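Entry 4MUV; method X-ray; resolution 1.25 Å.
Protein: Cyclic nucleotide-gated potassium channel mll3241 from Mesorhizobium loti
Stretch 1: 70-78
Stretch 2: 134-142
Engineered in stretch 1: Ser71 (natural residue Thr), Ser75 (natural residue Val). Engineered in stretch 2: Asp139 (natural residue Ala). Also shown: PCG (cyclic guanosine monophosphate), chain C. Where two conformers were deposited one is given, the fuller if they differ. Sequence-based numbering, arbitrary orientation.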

# COMPACT_ATOMS: atom_id res chain seq x y z
N ALA A 70 -0.85 -9.18 -11.38
CA ALA A 70 -1.41 -10.08 -12.39
C ALA A 70 -2.76 -9.55 -12.86
O ALA A 70 -3.77 -9.83 -12.29
CB ALA A 70 -1.56 -11.49 -11.81
N SER A 71 -2.76 -8.75 -13.91
CA SER A 71 -3.98 -8.14 -14.42
C SER A 71 -3.91 -8.30 -15.92
O SER A 71 -2.91 -8.81 -16.40
CB SER A 71 -4.03 -6.67 -14.04
OG SER A 71 -3.06 -5.95 -14.75
N PRO A 72 -4.93 -7.84 -16.66
CA PRO A 72 -4.90 -8.01 -18.12
C PRO A 72 -3.75 -7.29 -18.78
O PRO A 72 -3.37 -7.63 -19.91
CB PRO A 72 -6.24 -7.42 -18.58
CG PRO A 72 -7.11 -7.54 -17.41
CD PRO A 72 -6.24 -7.34 -16.20
N ASN A 73 -3.22 -6.29 -18.11
CA ASN A 73 -2.02 -5.59 -18.56
C ASN A 73 -1.03 -5.64 -17.43
O ASN A 73 -0.93 -4.68 -16.65
CB ASN A 73 -2.38 -4.15 -18.91
CG ASN A 73 -3.36 -4.07 -20.05
OD1 ASN A 73 -2.99 -4.28 -21.21
ND2 ASN A 73 -4.63 -3.80 -19.75
N PRO A 74 -0.33 -6.78 -17.29
CA PRO A 74 0.52 -7.04 -16.11
C PRO A 74 1.54 -5.92 -15.94
O PRO A 74 2.05 -5.36 -16.91
CB PRO A 74 1.21 -8.36 -16.46
CG PRO A 74 0.32 -9.01 -17.45
CD PRO A 74 -0.33 -7.92 -18.22
N SER A 75 1.82 -5.58 -14.69
CA SER A 75 2.77 -4.52 -14.42
C SER A 75 3.61 -4.83 -13.20
O SER A 75 3.31 -5.73 -12.41
CB SER A 75 2.05 -3.19 -14.24
OG SER A 75 1.15 -3.24 -13.16
N GLU A 76 4.72 -4.11 -13.09
CA GLU A 76 5.60 -4.20 -11.95
C GLU A 76 5.56 -2.85 -11.22
O GLU A 76 5.58 -1.79 -11.86
CB GLU A 76 7.03 -4.55 -12.41
CG GLU A 76 7.98 -5.04 -11.29
CD GLU A 76 9.36 -5.44 -11.79
OE1 GLU A 76 9.86 -4.81 -12.76
OE2 GLU A 76 9.97 -6.36 -11.20
N LEU A 77 5.47 -2.90 -9.90
CA LEU A 77 5.48 -1.69 -9.08
C LEU A 77 6.72 -1.69 -8.21
O LEU A 77 6.97 -2.63 -7.46
CB LEU A 77 4.24 -1.61 -8.21
CG LEU A 77 2.88 -1.68 -8.93
CD1 LEU A 77 1.75 -1.68 -7.93
CD2 LEU A 77 2.73 -0.52 -9.88
N GLY A 78 7.48 -0.61 -8.31
CA GLY A 78 8.72 -0.42 -7.55
C GLY A 78 8.59 0.64 -6.46
O GLY A 78 7.49 1.08 -6.14
N GLU A 134 -7.93 4.70 -12.71
CA GLU A 134 -6.96 4.42 -13.74
C GLU A 134 -6.78 2.92 -13.92
O GLU A 134 -6.65 2.43 -15.04
CB GLU A 134 -5.65 5.09 -13.31
CG GLU A 134 -4.47 4.84 -14.22
CD GLU A 134 -3.14 5.15 -13.56
OE1 GLU A 134 -3.09 6.10 -12.73
OE2 GLU A 134 -2.16 4.44 -13.87
N ARG A 135 -6.68 2.21 -12.79
CA ARG A 135 -6.42 0.78 -12.80
C ARG A 135 -7.64 0.02 -13.34
O ARG A 135 -7.49 -0.89 -14.13
CB ARG A 135 -5.93 0.34 -11.41
CG ARG A 135 -4.51 0.84 -11.17
CD ARG A 135 -4.03 0.78 -9.76
NE ARG A 135 -2.64 1.21 -9.71
CZ ARG A 135 -1.87 1.24 -8.63
NH1 ARG A 135 -2.35 0.98 -7.44
NH2 ARG A 135 -0.61 1.57 -8.75
N ARG A 136 -8.84 0.42 -12.93
CA ARG A 136 -10.06 -0.12 -13.54
C ARG A 136 -10.06 0.14 -15.05
O ARG A 136 -10.49 -0.72 -15.82
CB ARG A 136 -11.32 0.45 -12.89
CG ARG A 136 -11.59 -0.02 -11.47
CD ARG A 136 -11.84 -1.52 -11.34
NE ARG A 136 -12.24 -1.89 -9.98
CZ ARG A 136 -12.44 -3.13 -9.52
NH1 ARG A 136 -12.28 -4.18 -10.30
NH2 ARG A 136 -12.81 -3.31 -8.25
N GLY A 137 -9.57 1.30 -15.47
CA GLY A 137 -9.52 1.64 -16.89
C GLY A 137 -8.55 0.77 -17.65
O GLY A 137 -8.82 0.31 -18.77
N ALA A 138 -7.42 0.51 -17.02
CA ALA A 138 -6.44 -0.38 -17.63
C ALA A 138 -7.02 -1.77 -17.79
O ALA A 138 -6.85 -2.41 -18.84
CB ALA A 138 -5.16 -0.42 -16.77
N ASP A 139 -7.74 -2.23 -16.77
CA ASP A 139 -8.34 -3.57 -16.81
C ASP A 139 -9.38 -3.73 -17.90
O ASP A 139 -9.63 -4.85 -18.34
CB ASP A 139 -9.06 -3.88 -15.49
CG ASP A 139 -8.14 -3.99 -14.30
OD1 ASP A 139 -6.89 -4.09 -14.45
OD2 ASP A 139 -8.70 -3.94 -13.17
N ALA A 140 -10.02 -2.63 -18.28
CA ALA A 140 -11.13 -2.63 -19.21
C ALA A 140 -10.67 -2.68 -20.64
O ALA A 140 -11.51 -2.84 -21.52
CB ALA A 140 -11.97 -1.41 -18.97
N SER A 141 -9.37 -2.53 -20.87
CA SER A 141 -8.76 -2.40 -22.19
C SER A 141 -7.93 -3.65 -22.50
O SER A 141 -7.02 -4.01 -21.75
CB SER A 141 -7.83 -1.16 -22.27
OG SER A 141 -8.17 -0.10 -21.39
N ALA A 142 -8.23 -4.30 -23.61
CA ALA A 142 -7.41 -5.41 -24.08
C ALA A 142 -6.03 -4.94 -24.54
O ALA A 142 -5.89 -3.82 -25.05
CB ALA A 142 -8.12 -6.12 -25.22
PA PCG C . -6.87 -4.23 -4.82
O1A PCG C . -7.27 -3.91 -3.39
O2A PCG C . -7.98 -4.56 -5.76
O5' PCG C . -5.87 -5.40 -4.80
C5' PCG C . -5.10 -5.65 -5.88
C4' PCG C . -4.35 -4.36 -6.24
O4' PCG C . -3.40 -4.38 -7.38
C3' PCG C . -5.26 -3.37 -6.53
O3' PCG C . -6.06 -2.98 -5.37
C2' PCG C . -4.32 -2.22 -7.09
O2' PCG C . -3.90 -1.39 -6.01
C1' PCG C . -3.23 -2.91 -7.67
N9 PCG C . -3.04 -2.75 -9.08
C8 PCG C . -1.97 -2.18 -9.72
N7 PCG C . -2.17 -2.10 -11.04
C5 PCG C . -3.41 -2.65 -11.25
C6 PCG C . -4.17 -2.84 -12.45
O6 PCG C . -3.80 -2.53 -13.61
N1 PCG C . -5.40 -3.43 -12.26
C2 PCG C . -5.91 -3.77 -11.01
N2 PCG C . -7.13 -4.33 -10.94
N3 PCG C . -5.21 -3.61 -9.84
C4 PCG C . -3.94 -3.02 -10.04
O HOH W 1 -4.75 -3.96 -16.14

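Two segments far apart in sequence can be joined as much by what lies between them as by what they say to each other, and the C-terminal helix of this cyclic nucleotide-gated channel, packed near a loop and strand, is a compact example. The surface buried between the stretches is small, 266 Å² in all, and much of the organisation centres on the guanine of the bound cyclic GMP.

The direct polar link belongs to Asn73. Its CA-to-CB bond points toward the helical stretch, and with chi1 in the m well and chi2 at -75° the amide is carried to the carbonyls of Ala138 and Ser141. Asn73 ND2 donates a hydrogen bond to Ser141 O at 3.1 Å, nearly straight at 167°, and the same Asn73 ND2 lies 2.8 Å from Ala138 O. Asparagine suits this place because a short side chain ends in an NH2 group that can address main-chain carbonyls. The tail carrying one of them is itself tied back to the helix: Ser141 OG, with chi1 at an off-well -28°, donates to Gly137 O at 2.7 Å, while Ser141 N donates to Ala138 O at 3.2 Å.

Asp139, an engineered residue, shows how a side chain can serve a neighbour and a ligand together. Its CA-to-CB bond runs sideways, but the m rotamer, with chi2 of -14°, brings the carboxylate nearer the loop. There the two oxygens read the guanine edge as a pair: PCG N1 donates to Asp139 OD1 at 2.7 Å and PCG N2 to Asp139 OD2 at 2.8 Å. Pro72 and Ser71 pack against the same carboxylate, with Pro72 CD 3.7 Å and Ser71 CB 3.9 Å from Asp139 OD1. These are van der Waals contacts; the loop's polar connection to the aspartate is made through solvent.

Ser71, also engineered, adopts the p rotamer (chi1 70°), which places OG within reach of water 1. Water 1 is hydrogen-bonded to Ser71 OG (3.0 Å), Asp139 OD1 (2.7 Å) and PCG O6 (3.1 Å), linking loop, helix and base through one site.

Farther along, Arg135 extends through chi2 and chi3 near t, so that a side chain leaving the helix sideways ends close to the strand. Arg135 NH2 lies 4.1 Å from Leu77 CD2, and PCG C8 sits over one face of the guanidinium. Leu77, in the m,t conformation, offers a methyl group where Arg135 NH1 and NH2 are hydrogen-bonded elsewhere in the structure.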